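Side-chain contacts in Asp/Glu-specific dipeptidyl-peptidase (Flavobacterium psychrophilum, PDB 5JXF), which removes dipeptides from the N-terminus of oligopeptides as a serine peptidase of family S46, with strict specificity for aspartate or glutamate at the P1 position: residues Asn120-Met125 and Asp129-Glu134; Phe206-Leu211 and Lys256-Tyr261; Lys465-Leu470 and Ser498-Ser503. All blocks are in the same frame, centred on the assembly; numbering follows the deposited sequence.

Contact 1 of 3, residues Asn120-Met125 and Asp129-Glu134; sequences NGFWAM and DELPNE
Phe122 and Leu131 meet in the chymotrypsin-like catalytic domain of this S46 peptidase, where the short strand 122-123 of an antiparallel sheet runs into a loop that folds back beside it. The apolar part of the contact is a CH-pi interaction: Leu131 CD1 lies over one face of the Phe122 ring, 4.1 Å from its centroid and displaced toward the rim. The branch point follows it, with Leu131 CG 3.4 Å from Phe122 CZ. Phe122 is placed for this by its first torsion (chi1 163°), which turns CG away from the backbone N and brings the ring against Leu131. The backbone takes part as well, because the carbonyl oxygen of Asp129 comes up to the ring edge in its plane, 3.8 Å from Phe122 CZ. Tyr117 adds an edge-to-face ring contact with Phe122.

Among the aliphatic contacts, the methyl of Ala124 presses on the stem of Glu130, CB to CG 3.4 Å. No hydrogen bond links the two segments. Backbone bonds instead tie the first of them to strand 197-214, Phe122 to Ala214 and Ala124 to Val212. The buried carboxylate of Glu130, carried past Ala124 on an extended chain, is held at both oxygens, OE1 by the hydroxyl of Tyr244 and OE2 by a salt bridge to NE of Arg242.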
ATOM      1  N   ASN A 120      15.916   0.060  24.087  1.00 60.90           N
ATOM      2  CA  ASN A 120      17.204  -0.628  23.984  1.00 60.31           C
ATOM      3  C   ASN A 120      17.157  -2.151  24.024  1.00 61.29           C
ATOM      4  O   ASN A 120      18.151  -2.825  23.730  1.00 57.04           O
ATOM      5  CB  ASN A 120      18.111  -0.121  25.098  1.00 60.89           C
ATOM      6  CG  ASN A 120      18.499   1.330  24.895  1.00 72.48           C
ATOM      7  OD1 ASN A 120      18.732   1.764  23.763  1.00 80.37           O
ATOM      8  ND2 ASN A 120      18.538   2.096  25.979  1.00 75.67           N
ATOM      9  N   GLY A 121      16.003  -2.698  24.391  1.00 57.59           N
ATOM     10  CA  GLY A 121      15.925  -4.114  24.644  1.00 49.81           C
ATOM     11  C   GLY A 121      16.561  -4.419  25.985  1.00 55.75           C
ATOM     12  O   GLY A 121      16.948  -3.510  26.731  1.00 51.86           O
ATOM     13  N   PHE A 122      16.670  -5.706  26.297  1.00 56.27           N
ATOM     14  CA  PHE A 122      17.200  -6.132  27.582  1.00 55.25           C
ATOM     15  C   PHE A 122      17.660  -7.574  27.482  1.00 52.82           C
ATOM     16  O   PHE A 122      17.003  -8.390  26.836  1.00 54.62           O
ATOM     17  CB  PHE A 122      16.143  -5.978  28.689  1.00 62.91           C
ATOM     18  CG  PHE A 122      16.460  -6.751  29.935  1.00 59.59           C
ATOM     19  CD1 PHE A 122      15.997  -8.043  30.099  1.00 56.48           C
ATOM     20  CD2 PHE A 122      17.248  -6.199  30.924  1.00 61.98           C
ATOM     21  CE1 PHE A 122      16.306  -8.759  31.227  1.00 58.39           C
ATOM     22  CE2 PHE A 122      17.551  -6.911  32.054  1.00 66.84           C
ATOM     23  CZ  PHE A 122      17.082  -8.190  32.207  1.00 62.74           C
ATOM     24  N   TRP A 123      18.787  -7.891  28.124  1.00 56.23           N
ATOM     25  CA  TRP A 123      19.369  -9.227  28.031  1.00 55.86           C
ATOM     26  C   TRP A 123      20.108  -9.659  29.297  1.00 64.57           C
ATOM     27  O   TRP A 123      21.202  -9.179  29.590  1.00 58.40           O
ATOM     28  CB  TRP A 123      20.305  -9.304  26.829  1.00 58.52           C
ATOM     29  CG  TRP A 123      19.561  -9.068  25.564  1.00 55.70           C
ATOM     30  CD1 TRP A 123      19.427  -7.884  24.908  1.00 58.14           C
ATOM     31  CD2 TRP A 123      18.775 -10.022  24.840  1.00 46.92           C
ATOM     32  NE1 TRP A 123      18.629  -8.044  23.811  1.00 57.03           N
ATOM     33  CE2 TRP A 123      18.220  -9.347  23.737  1.00 51.27           C
ATOM     34  CE3 TRP A 123      18.499 -11.384  25.009  1.00 51.09           C
ATOM     35  CZ2 TRP A 123      17.415  -9.985  22.798  1.00 52.92           C
ATOM     36  CZ3 TRP A 123      17.695 -12.017  24.084  1.00 52.80           C
ATOM     37  CH2 TRP A 123      17.156 -11.315  22.992  1.00 58.87           C
ATOM     38  N   ALA A 124      19.485 -10.574  30.039  1.00 64.51           N
ATOM     39  CA  ALA A 124      20.075 -11.143  31.240  1.00 57.47           C
ATOM     40  C   ALA A 124      21.261 -12.019  30.887  1.00 53.36           C
ATOM     41  O   ALA A 124      21.087 -13.123  30.382  1.00 58.76           O
ATOM     42  CB  ALA A 124      19.035 -11.947  32.013  1.00 47.79           C
ATOM     43  N   MET A 125      22.462 -11.521  31.154  1.00 60.44           N
ATOM     44  CA  MET A 125      23.694 -12.220  30.783  1.00 67.78           C
ATOM     45  C   MET A 125      23.970 -13.443  31.656  1.00 73.15           C
ATOM     46  O   MET A 125      24.754 -14.316  31.297  1.00 75.06           O
ATOM     47  CB  MET A 125      24.878 -11.255  30.835  1.00 68.84           C
ATOM     48  CG  MET A 125      24.896 -10.271  29.672  1.00 68.94           C
ATOM     49  SD  MET A 125      24.702 -11.174  28.126  1.00 83.51           S
ATOM     50  CE  MET A 125      24.414  -9.848  26.954  1.00 85.28           C
ATOM     51  N   ASP A 129      20.497 -11.998  36.888  1.00 70.45           N
ATOM     52  CA  ASP A 129      20.178 -10.674  36.373  1.00 66.98           C
ATOM     53  C   ASP A 129      18.749 -10.618  35.858  1.00 61.55           C
ATOM     54  O   ASP A 129      18.253  -9.553  35.500  1.00 69.28           O
ATOM     55  CB  ASP A 129      21.142 -10.288  35.250  1.00 64.75           C
ATOM     56  CG  ASP A 129      22.600 -10.416  35.663  1.00 78.46           C
ATOM     57  OD1 ASP A 129      22.894 -10.338  36.878  1.00 88.62           O
ATOM     58  OD2 ASP A 129      23.449 -10.619  34.770  1.00 80.35           O
ATOM     59  N   GLU A 130      18.091 -11.770  35.804  1.00 52.84           N
ATOM     60  CA  GLU A 130      16.757 -11.819  35.240  1.00 49.83           C
ATOM     61  C   GLU A 130      15.803 -11.045  36.141  1.00 54.06           C
ATOM     62  O   GLU A 130      15.945 -11.061  37.351  1.00 58.77           O
ATOM     63  CB  GLU A 130      16.336 -13.268  35.035  1.00 51.99           C
ATOM     64  CG  GLU A 130      17.353 -14.013  34.179  1.00 58.46           C
ATOM     65  CD  GLU A 130      17.079 -15.496  34.043  1.00 69.45           C
ATOM     66  OE1 GLU A 130      16.168 -15.998  34.735  1.00 71.19           O
ATOM     67  OE2 GLU A 130      17.779 -16.163  33.242  1.00 66.35           O
ATOM     68  N   LEU A 131      14.869 -10.318  35.542  1.00 57.43           N
ATOM     69  CA  LEU A 131      14.054  -9.381  36.304  1.00 60.59           C
ATOM     70  C   LEU A 131      12.718  -9.982  36.744  1.00 57.09           C
ATOM     71  O   LEU A 131      11.874 -10.349  35.929  1.00 54.73           O
ATOM     72  CB  LEU A 131      13.803  -8.101  35.500  1.00 64.67           C
ATOM     73  CG  LEU A 131      14.992  -7.407  34.833  1.00 66.96           C
ATOM     74  CD1 LEU A 131      14.540  -6.105  34.190  1.00 62.39           C
ATOM     75  CD2 LEU A 131      16.118  -7.161  35.824  1.00 69.61           C
ATOM     76  N   PRO A 132      12.530 -10.079  38.057  1.00 61.50           N
ATOM     77  CA  PRO A 132      11.278 -10.517  38.681  1.00 58.86           C
ATOM     78  C   PRO A 132      10.086  -9.691  38.220  1.00 57.51           C
ATOM     79  O   PRO A 132      10.207  -8.477  38.056  1.00 57.94           O
ATOM     80  CB  PRO A 132      11.538 -10.291  40.169  1.00 64.28           C
ATOM     81  CG  PRO A 132      13.015 -10.430  40.305  1.00 70.07           C
ATOM     82  CD  PRO A 132      13.590  -9.840  39.049  1.00 64.34           C
ATOM     83  N   ASN A 133       8.946 -10.334  38.015  1.00 52.91           N
ATOM     84  CA  ASN A 133       7.761  -9.606  37.613  1.00 53.65           C
ATOM     85  C   ASN A 133       6.584  -9.842  38.552  1.00 57.22           C
ATOM     86  O   ASN A 133       6.028 -10.935  38.591  1.00 56.13           O
ATOM     87  CB  ASN A 133       7.389  -9.983  36.182  1.00 49.55           C
ATOM     88  CG  ASN A 133       8.492  -9.639  35.196  1.00 50.09           C
ATOM     89  OD1 ASN A 133       8.798  -8.471  35.001  1.00 50.29           O
ATOM     90  ND2 ASN A 133       9.086 -10.649  34.568  1.00 47.21           N
ATOM     91  N   GLU A 134       6.204  -8.821  39.313  1.00 60.27           N
ATOM     92  CA  GLU A 134       5.030  -8.961  40.162  1.00 70.39           C
ATOM     93  C   GLU A 134       3.797  -9.103  39.284  1.00 74.46           C
ATOM     94  O   GLU A 134       3.684  -8.442  38.243  1.00 79.16           O
ATOM     95  CB  GLU A 134       4.872  -7.779  41.117  1.00 74.19           C
ATOM     96  CG  GLU A 134       6.064  -7.556  42.022  1.00 82.30           C
ATOM     97  CD  GLU A 134       5.684  -6.889  43.333  1.00 94.25           C
ATOM     98  OE1 GLU A 134       4.551  -7.112  43.817  1.00 93.70           O
ATOM     99  OE2 GLU A 134       6.517  -6.135  43.878  1.00103.13           O
TER

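Contact 2 of 3, residues Phe206-Leu211 and Lys256-Tyr261; sequences FKDVRL and KDNVPY
Asn258 reaches Asp208 in the chymotrypsin-like part of the enzyme, across strand 239-245, with which both strand 197-214 and the short strand 259-260 pair in an antiparallel sheet. The second segment first touches the other at Asn258, whose ND2 donates to Asp208 OD2 over 2.8 Å, nearly straight at 163°. The acceptor lies close to the amide plane, and the bond uses the anti lone pair of OD2. The syn lone pair of the same oxygen is taken by Arg210 NH2 at 2.9 Å, while Arg210 NE binds OD1 at 3.0 Å; this side-on, two-nitrogen grip fixes the rotation of the buried carboxylate. Asn258 CB packs loosely by Arg210 NH2. Asn258 ND2 also donates to the carbonyl oxygen of Ala253, and Tyr244 makes a cation-pi contact with Arg210.

After Val259 and Pro260 the chain brings in Tyr261. Its ring offers a face to the edge of Phe206, centroids 4.4 Å apart and planes inclined at 51°. Phe140 meets both rings. The closest atoms of Phe206 and Tyr261 are CZ and CE1, 3.3 Å apart.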
ATOM      1  N   PHE A 206       2.399 -21.129  37.842  1.00 35.37           N
ATOM      2  CA  PHE A 206       3.656 -20.618  38.370  1.00 37.88           C
ATOM      3  C   PHE A 206       3.573 -19.089  38.514  1.00 44.02           C
ATOM      4  O   PHE A 206       2.920 -18.423  37.712  1.00 46.05           O
ATOM      5  CB  PHE A 206       4.827 -21.060  37.472  1.00 34.32           C
ATOM      6  CG  PHE A 206       5.080 -22.553  37.526  1.00 37.53           C
ATOM      7  CD1 PHE A 206       4.256 -23.430  36.823  1.00 32.87           C
ATOM      8  CD2 PHE A 206       6.100 -23.079  38.323  1.00 36.17           C
ATOM      9  CE1 PHE A 206       4.465 -24.784  36.882  1.00 36.80           C
ATOM     10  CE2 PHE A 206       6.300 -24.442  38.402  1.00 39.33           C
ATOM     11  CZ  PHE A 206       5.478 -25.303  37.685  1.00 43.47           C
ATOM     12  N   LYS A 207       4.212 -18.543  39.547  1.00 46.91           N
ATOM     13  CA  LYS A 207       3.993 -17.148  39.924  1.00 44.55           C
ATOM     14  C   LYS A 207       5.292 -16.369  40.048  1.00 48.07           C
ATOM     15  O   LYS A 207       5.299 -15.198  40.433  1.00 52.46           O
ATOM     16  CB  LYS A 207       3.196 -17.080  41.242  1.00 47.27           C
ATOM     17  CG  LYS A 207       1.731 -17.510  41.080  1.00 49.04           C
ATOM     18  CD  LYS A 207       0.990 -17.613  42.427  1.00 63.14           C
ATOM     19  CE  LYS A 207      -0.004 -18.791  42.461  1.00 64.38           C
ATOM     20  NZ  LYS A 207       0.651 -20.144  42.621  1.00 62.60           N
ATOM     21  N   ASP A 208       6.395 -17.027  39.725  1.00 46.31           N
ATOM     22  CA  ASP A 208       7.693 -16.378  39.727  1.00 48.91           C
ATOM     23  C   ASP A 208       8.304 -16.519  38.330  1.00 45.74           C
ATOM     24  O   ASP A 208       9.122 -17.410  38.095  1.00 46.29           O
ATOM     25  CB  ASP A 208       8.605 -16.988  40.812  1.00 52.21           C
ATOM     26  CG  ASP A 208       9.983 -16.343  40.858  1.00 56.70           C
ATOM     27  OD1 ASP A 208      10.232 -15.370  40.106  1.00 50.49           O
ATOM     28  OD2 ASP A 208      10.818 -16.799  41.664  1.00 57.20           O
ATOM     29  N   VAL A 209       7.887 -15.632  37.422  1.00 51.06           N
ATOM     30  CA  VAL A 209       8.347 -15.608  36.027  1.00 47.03           C
ATOM     31  C   VAL A 209       9.154 -14.336  35.735  1.00 50.17           C
ATOM     32  O   VAL A 209       8.631 -13.224  35.792  1.00 52.07           O
ATOM     33  CB  VAL A 209       7.153 -15.712  35.066  1.00 49.74           C
ATOM     34  CG1 VAL A 209       7.600 -15.610  33.590  1.00 40.47           C
ATOM     35  CG2 VAL A 209       6.381 -17.013  35.342  1.00 50.39           C
ATOM     36  N   ARG A 210      10.435 -14.512  35.431  1.00 47.59           N
ATOM     37  CA  ARG A 210      11.365 -13.385  35.307  1.00 45.52           C
ATOM     38  C   ARG A 210      11.739 -13.105  33.847  1.00 40.24           C
ATOM     39  O   ARG A 210      11.805 -14.024  33.044  1.00 42.48           O
ATOM     40  CB  ARG A 210      12.631 -13.653  36.117  1.00 47.48           C
ATOM     41  CG  ARG A 210      12.336 -14.041  37.558  1.00 48.13           C
ATOM     42  CD  ARG A 210      13.585 -14.385  38.333  1.00 49.33           C
ATOM     43  NE  ARG A 210      13.197 -14.964  39.618  1.00 62.68           N
ATOM     44  CZ  ARG A 210      14.039 -15.474  40.507  1.00 57.01           C
ATOM     45  NH1 ARG A 210      15.335 -15.478  40.266  1.00 51.86           N
ATOM     46  NH2 ARG A 210      13.576 -15.984  41.640  1.00 69.07           N
ATOM     47  N   LEU A 211      11.960 -11.830  33.532  1.00 43.50           N
ATOM     48  CA  LEU A 211      12.350 -11.397  32.183  1.00 48.63           C
ATOM     49  C   LEU A 211      13.783 -11.782  31.863  1.00 50.12           C
ATOM     50  O   LEU A 211      14.707 -11.460  32.622  1.00 52.88           O
ATOM     51  CB  LEU A 211      12.188  -9.882  32.029  1.00 47.09           C
ATOM     52  CG  LEU A 211      12.646  -9.261  30.694  1.00 48.44           C
ATOM     53  CD1 LEU A 211      11.937  -9.889  29.488  1.00 40.39           C
ATOM     54  CD2 LEU A 211      12.448  -7.752  30.703  1.00 44.10           C
ATOM     55  N   LYS A 256      14.311 -15.332  46.181  1.00 68.36           N
ATOM     56  CA  LYS A 256      15.691 -15.465  45.717  1.00 75.90           C
ATOM     57  C   LYS A 256      16.177 -16.916  45.788  1.00 72.99           C
ATOM     58  O   LYS A 256      17.222 -17.256  45.240  1.00 71.94           O
ATOM     59  CB  LYS A 256      16.624 -14.562  46.532  1.00 77.83           C
ATOM     60  CG  LYS A 256      17.994 -14.327  45.889  1.00 80.32           C
ATOM     61  N   ASP A 257      15.414 -17.767  46.465  1.00 70.37           N
ATOM     62  CA  ASP A 257      15.795 -19.156  46.624  1.00 68.35           C
ATOM     63  C   ASP A 257      15.036 -20.070  45.673  1.00 63.67           C
ATOM     64  O   ASP A 257      15.294 -21.273  45.634  1.00 70.11           O
ATOM     65  CB  ASP A 257      15.581 -19.603  48.073  1.00 80.67           C
ATOM     66  CG  ASP A 257      15.956 -18.520  49.078  1.00 92.54           C
ATOM     67  OD1 ASP A 257      17.066 -17.955  48.945  1.00 98.13           O
ATOM     68  OD2 ASP A 257      15.158 -18.252  50.012  1.00 91.03           O
ATOM     69  N   ASN A 258      14.097 -19.518  44.909  1.00 58.29           N
ATOM     70  CA  ASN A 258      13.479 -20.310  43.852  1.00 55.91           C
ATOM     71  C   ASN A 258      14.523 -20.694  42.829  1.00 51.81           C
ATOM     72  O   ASN A 258      15.494 -19.974  42.652  1.00 54.00           O
ATOM     73  CB  ASN A 258      12.337 -19.560  43.180  1.00 54.26           C
ATOM     74  CG  ASN A 258      11.107 -19.495  44.049  1.00 54.91           C
ATOM     75  OD1 ASN A 258      11.016 -20.210  45.046  1.00 51.99           O
ATOM     76  ND2 ASN A 258      10.135 -18.659  43.662  1.00 51.20           N
ATOM     77  N   VAL A 259      14.338 -21.835  42.168  1.00 51.07           N
ATOM     78  CA  VAL A 259      15.261 -22.263  41.107  1.00 50.33           C
ATOM     79  C   VAL A 259      14.528 -22.485  39.768  1.00 49.11           C
ATOM     80  O   VAL A 259      13.299 -22.586  39.741  1.00 48.27           O
ATOM     81  CB  VAL A 259      16.008 -23.552  41.517  1.00 56.10           C
ATOM     82  CG1 VAL A 259      16.701 -23.353  42.868  1.00 50.48           C
ATOM     83  CG2 VAL A 259      15.048 -24.737  41.567  1.00 51.03           C
ATOM     84  N   PRO A 260      15.274 -22.536  38.651  1.00 51.88           N
ATOM     85  CA  PRO A 260      14.637 -22.791  37.356  1.00 50.17           C
ATOM     86  C   PRO A 260      13.732 -24.013  37.356  1.00 50.91           C
ATOM     87  O   PRO A 260      14.114 -25.093  37.807  1.00 47.90           O
ATOM     88  CB  PRO A 260      15.830 -23.017  36.424  1.00 39.49           C
ATOM     89  CG  PRO A 260      16.866 -22.126  36.975  1.00 42.06           C
ATOM     90  CD  PRO A 260      16.687 -22.151  38.482  1.00 47.78           C
ATOM     91  N   TYR A 261      12.534 -23.819  36.834  1.00 47.49           N
ATOM     92  CA  TYR A 261      11.575 -24.881  36.679  1.00 48.91           C
ATOM     93  C   TYR A 261      12.026 -25.872  35.640  1.00 54.91           C
ATOM     94  O   TYR A 261      12.434 -25.484  34.532  1.00 48.95           O
ATOM     95  CB  TYR A 261      10.238 -24.298  36.276  1.00 34.52           C
ATOM     96  CG  TYR A 261       9.237 -25.304  35.786  1.00 42.20           C
ATOM     97  CD1 TYR A 261       8.694 -26.260  36.660  1.00 44.67           C
ATOM     98  CD2 TYR A 261       8.782 -25.263  34.467  1.00 41.65           C
ATOM     99  CE1 TYR A 261       7.759 -27.170  36.226  1.00 41.46           C
ATOM    100  CE2 TYR A 261       7.849 -26.157  34.018  1.00 43.07           C
ATOM    101  CZ  TYR A 261       7.340 -27.117  34.902  1.00 48.24           C
ATOM    102  OH  TYR A 261       6.403 -27.999  34.442  1.00 47.99           O
TER

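Contact 3 of 3, residues Lys465-Leu470 and Ser498-Ser503; sequences KVFEQL and SIYSKS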
ATOM      1  N   LYS A 465      -6.481  16.467  27.400  1.00 88.64           N
ATOM      2  CA  LYS A 465      -6.723  16.724  25.989  1.00 89.22           C
ATOM      3  C   LYS A 465      -7.577  15.601  25.398  1.00 83.26           C
ATOM      4  O   LYS A 465      -8.518  15.870  24.655  1.00 82.71           O
ATOM      5  CB  LYS A 465      -5.407  16.891  25.224  1.00 90.01           C
ATOM      6  CG  LYS A 465      -4.607  18.115  25.664  1.00 90.58           C
ATOM      7  CD  LYS A 465      -4.970  19.353  24.839  1.00 93.22           C
ATOM      8  CE  LYS A 465      -4.932  20.618  25.694  1.00 98.82           C
ATOM      9  NZ  LYS A 465      -5.772  21.721  25.136  1.00103.41           N
ATOM     10  N   VAL A 466      -7.281  14.351  25.750  1.00 86.09           N
ATOM     11  CA  VAL A 466      -8.120  13.248  25.284  1.00 86.15           C
ATOM     12  C   VAL A 466      -9.501  13.311  25.964  1.00 82.96           C
ATOM     13  O   VAL A 466     -10.506  12.936  25.357  1.00 82.28           O
ATOM     14  CB  VAL A 466      -7.441  11.862  25.510  1.00 92.00           C
ATOM     15  CG1 VAL A 466      -7.187  11.606  26.963  1.00 92.69           C
ATOM     16  CG2 VAL A 466      -8.291  10.743  24.952  1.00 91.24           C
ATOM     17  N   PHE A 467      -9.560  13.818  27.196  1.00 82.89           N
ATOM     18  CA  PHE A 467     -10.849  14.022  27.877  1.00 85.62           C
ATOM     19  C   PHE A 467     -11.695  15.032  27.118  1.00 89.05           C
ATOM     20  O   PHE A 467     -12.907  14.868  26.978  1.00 84.78           O
ATOM     21  CB  PHE A 467     -10.653  14.504  29.325  1.00 88.86           C
ATOM     22  CG  PHE A 467     -11.921  15.005  29.992  1.00 91.36           C
ATOM     23  CD1 PHE A 467     -12.769  14.130  30.648  1.00 90.44           C
ATOM     24  CD2 PHE A 467     -12.251  16.359  29.978  1.00 93.08           C
ATOM     25  CE1 PHE A 467     -13.926  14.590  31.262  1.00 94.01           C
ATOM     26  CE2 PHE A 467     -13.406  16.823  30.585  1.00 92.34           C
ATOM     27  CZ  PHE A 467     -14.247  15.940  31.229  1.00 94.82           C
ATOM     28  N   GLU A 468     -11.042  16.082  26.634  1.00 91.08           N
ATOM     29  CA  GLU A 468     -11.739  17.158  25.943  1.00 93.63           C
ATOM     30  C   GLU A 468     -12.301  16.661  24.615  1.00 90.37           C
ATOM     31  O   GLU A 468     -13.368  17.101  24.187  1.00 93.93           O
ATOM     32  CB  GLU A 468     -10.798  18.357  25.757  1.00 94.48           C
ATOM     33  CG  GLU A 468     -10.923  19.135  24.459  1.00102.31           C
ATOM     34  CD  GLU A 468      -9.960  20.320  24.412  1.00108.65           C
ATOM     35  OE1 GLU A 468      -9.365  20.639  25.466  1.00108.24           O
ATOM     36  OE2 GLU A 468      -9.805  20.940  23.335  1.00110.49           O
ATOM     37  N   GLN A 469     -11.613  15.705  23.995  1.00 84.71           N
ATOM     38  CA  GLN A 469     -12.033  15.200  22.691  1.00 84.55           C
ATOM     39  C   GLN A 469     -13.091  14.090  22.781  1.00 84.83           C
ATOM     40  O   GLN A 469     -13.958  13.980  21.916  1.00 92.64           O
ATOM     41  CB  GLN A 469     -10.812  14.703  21.924  1.00 84.74           C
ATOM     42  CG  GLN A 469     -11.089  14.238  20.508  1.00 89.53           C
ATOM     43  CD  GLN A 469     -11.484  15.365  19.572  1.00 94.49           C
ATOM     44  OE1 GLN A 469     -12.657  15.728  19.471  1.00 99.58           O
ATOM     45  NE2 GLN A 469     -10.501  15.921  18.880  1.00 92.03           N
ATOM     46  N   LEU A 470     -13.026  13.274  23.826  1.00 82.29           N
ATOM     47  CA  LEU A 470     -13.925  12.120  23.952  1.00 85.94           C
ATOM     48  C   LEU A 470     -15.297  12.493  24.521  1.00 85.28           C
ATOM     49  O   LEU A 470     -16.325  11.935  24.128  1.00 82.20           O
ATOM     50  CB  LEU A 470     -13.280  11.039  24.827  1.00 77.89           C
ATOM     51  CG  LEU A 470     -12.566   9.914  24.077  1.00 75.91           C
ATOM     52  CD1 LEU A 470     -11.722  10.468  22.921  1.00 74.37           C
ATOM     53  CD2 LEU A 470     -11.702   9.169  25.051  1.00 70.71           C
ATOM     54  N   SER A 498      -9.941  22.300  33.104  1.00118.53           N
ATOM     55  CA  SER A 498      -9.658  22.101  34.509  1.00116.06           C
ATOM     56  C   SER A 498     -10.883  21.628  35.311  1.00118.95           C
ATOM     57  O   SER A 498     -11.427  22.372  36.118  1.00120.98           O
ATOM     58  CB  SER A 498      -9.103  23.398  35.105  1.00118.65           C
ATOM     59  N   ILE A 499     -11.335  20.405  35.039  1.00116.64           N
ATOM     60  CA  ILE A 499     -11.905  19.545  36.074  1.00114.67           C
ATOM     61  C   ILE A 499     -10.678  18.777  36.567  1.00110.64           C
ATOM     62  O   ILE A 499     -10.700  18.105  37.592  1.00110.55           O
ATOM     63  CB  ILE A 499     -13.007  18.581  35.559  1.00107.92           C
ATOM     64  CG1 ILE A 499     -14.017  19.310  34.676  1.00112.64           C
ATOM     65  CG2 ILE A 499     -13.745  17.921  36.712  1.00104.51           C
ATOM     66  CD1 ILE A 499     -15.170  18.420  34.212  1.00111.58           C
ATOM     67  N   TYR A 500      -9.600  18.901  35.792  1.00109.28           N
ATOM     68  CA  TYR A 500      -8.261  18.460  36.180  1.00107.35           C
ATOM     69  C   TYR A 500      -7.634  19.543  37.054  1.00110.18           C
ATOM     70  O   TYR A 500      -6.489  19.423  37.492  1.00107.46           O
ATOM     71  CB  TYR A 500      -7.403  18.179  34.939  1.00103.73           C
ATOM     72  CG  TYR A 500      -7.852  16.941  34.191  1.00 98.01           C
ATOM     73  CD1 TYR A 500      -8.980  16.979  33.383  1.00 97.04           C
ATOM     74  CD2 TYR A 500      -7.146  15.747  34.277  1.00 94.09           C
ATOM     75  CE1 TYR A 500      -9.411  15.866  32.704  1.00 97.32           C
ATOM     76  CE2 TYR A 500      -7.569  14.618  33.589  1.00 93.49           C
ATOM     77  CZ  TYR A 500      -8.708  14.683  32.805  1.00 92.05           C
ATOM     78  OH  TYR A 500      -9.151  13.574  32.111  1.00 85.15           O
ATOM     79  N   SER A 501      -8.413  20.602  37.290  1.00112.98           N
ATOM     80  CA  SER A 501      -8.058  21.684  38.208  1.00117.51           C
ATOM     81  C   SER A 501      -7.687  21.140  39.557  1.00115.24           C
ATOM     82  O   SER A 501      -6.534  21.171  39.970  1.00114.51           O
ATOM     83  CB  SER A 501      -9.223  22.656  38.393  1.00117.95           C
ATOM     84  OG  SER A 501     -10.457  21.959  38.477  1.00112.23           O
ATOM     85  N   LYS A 502      -8.702  20.643  40.242  1.00113.16           N
ATOM     86  CA  LYS A 502      -8.557  20.242  41.620  1.00110.85           C
ATOM     87  C   LYS A 502      -9.490  19.098  41.957  1.00109.82           C
ATOM     88  O   LYS A 502      -9.938  18.949  43.095  1.00112.71           O
ATOM     89  CB  LYS A 502      -8.776  21.458  42.522  1.00112.69           C
ATOM     90  CG  LYS A 502      -7.396  21.905  43.227  1.00100.80           C
ATOM     91  CD  LYS A 502      -7.055  20.851  44.230  1.00 97.69           C
ATOM     92  CE  LYS A 502      -5.987  21.414  45.230  1.00 95.61           C
ATOM     93  NZ  LYS A 502      -6.042  20.362  46.303  1.00 92.43           N
ATOM     94  N   SER A 503      -9.784  18.306  40.931  1.00108.56           N
ATOM     95  CA  SER A 503     -10.079  16.908  41.166  1.00103.18           C
ATOM     96  C   SER A 503      -8.804  16.372  41.763  1.00102.54           C
ATOM     97  O   SER A 503      -7.702  16.766  41.372  1.00101.62           O
ATOM     98  CB  SER A 503     -10.446  16.137  39.898  1.00101.53           C
ATOM     99  OG  SER A 503     -10.422  14.737  40.140  1.00101.29           O
TER
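Phe467 of helix 460-477 meets Tyr500 and Ile499 of the loop that leads to helix 508-514. The two rings form an offset edge-to-face pair: Tyr500 turns its edge toward the face of Phe467, with centroids 5.6 Å apart and planes at 70°. The approach is at the root of the phenylalanine, since Tyr500 OH lies 3.3 Å from Phe467 CB and Tyr500 CE1 lies 3.8 Å from Phe467 CG. Farther out, the methyl Ile499 CD1 stands 4.0 Å from Phe467 CZ, so the loop touches both ends of this side chain. CG anti to the backbone N (chi1 168°) swings the ring off the helix to meet them. An alanine here would keep CB beside the tyrosine hydroxyl but is likely to open a gap where the ring lay, leaving Ile499 CD1 and the edge of Tyr500 without their aromatic partner.

In the next shell, Asp463 OD2 is hydrogen-bonded to the Tyr500 hydroxyl, tying the loop to the same helix one turn before Phe467. Thr416 touches both aromatic side chains, while Leu419 packs on Phe467 and Leu418 on Tyr500. This is helix-to-loop packing in the alpha-helical domain that S46 peptidases carry beside their chymotrypsin-like catalytic domain.

Contacts 1 and 2 reach the same antiparallel sheet, through strands 122-123 and 197-214, with centres about 13 Å apart, and join directly where Leu131 O meets Leu211 N at 2.8 Å and Asn133 ND2 meets Val209 O at 2.9 Å, both probable hydrogen bonds. Contact 3 lies in the helical part, its centre about 37 Å and 42 Å from theirs. Contact 1 is partly buried, whereas the touching residues of contact 2 are all buried and those of contact 3 largely so. Each has an aromatic element, but only contact 2 adds a hydrogen bond between its segments, completing a buried charged network; in contacts 1 and 3, Glu130 and Tyr500 find their polar partners outside the pair.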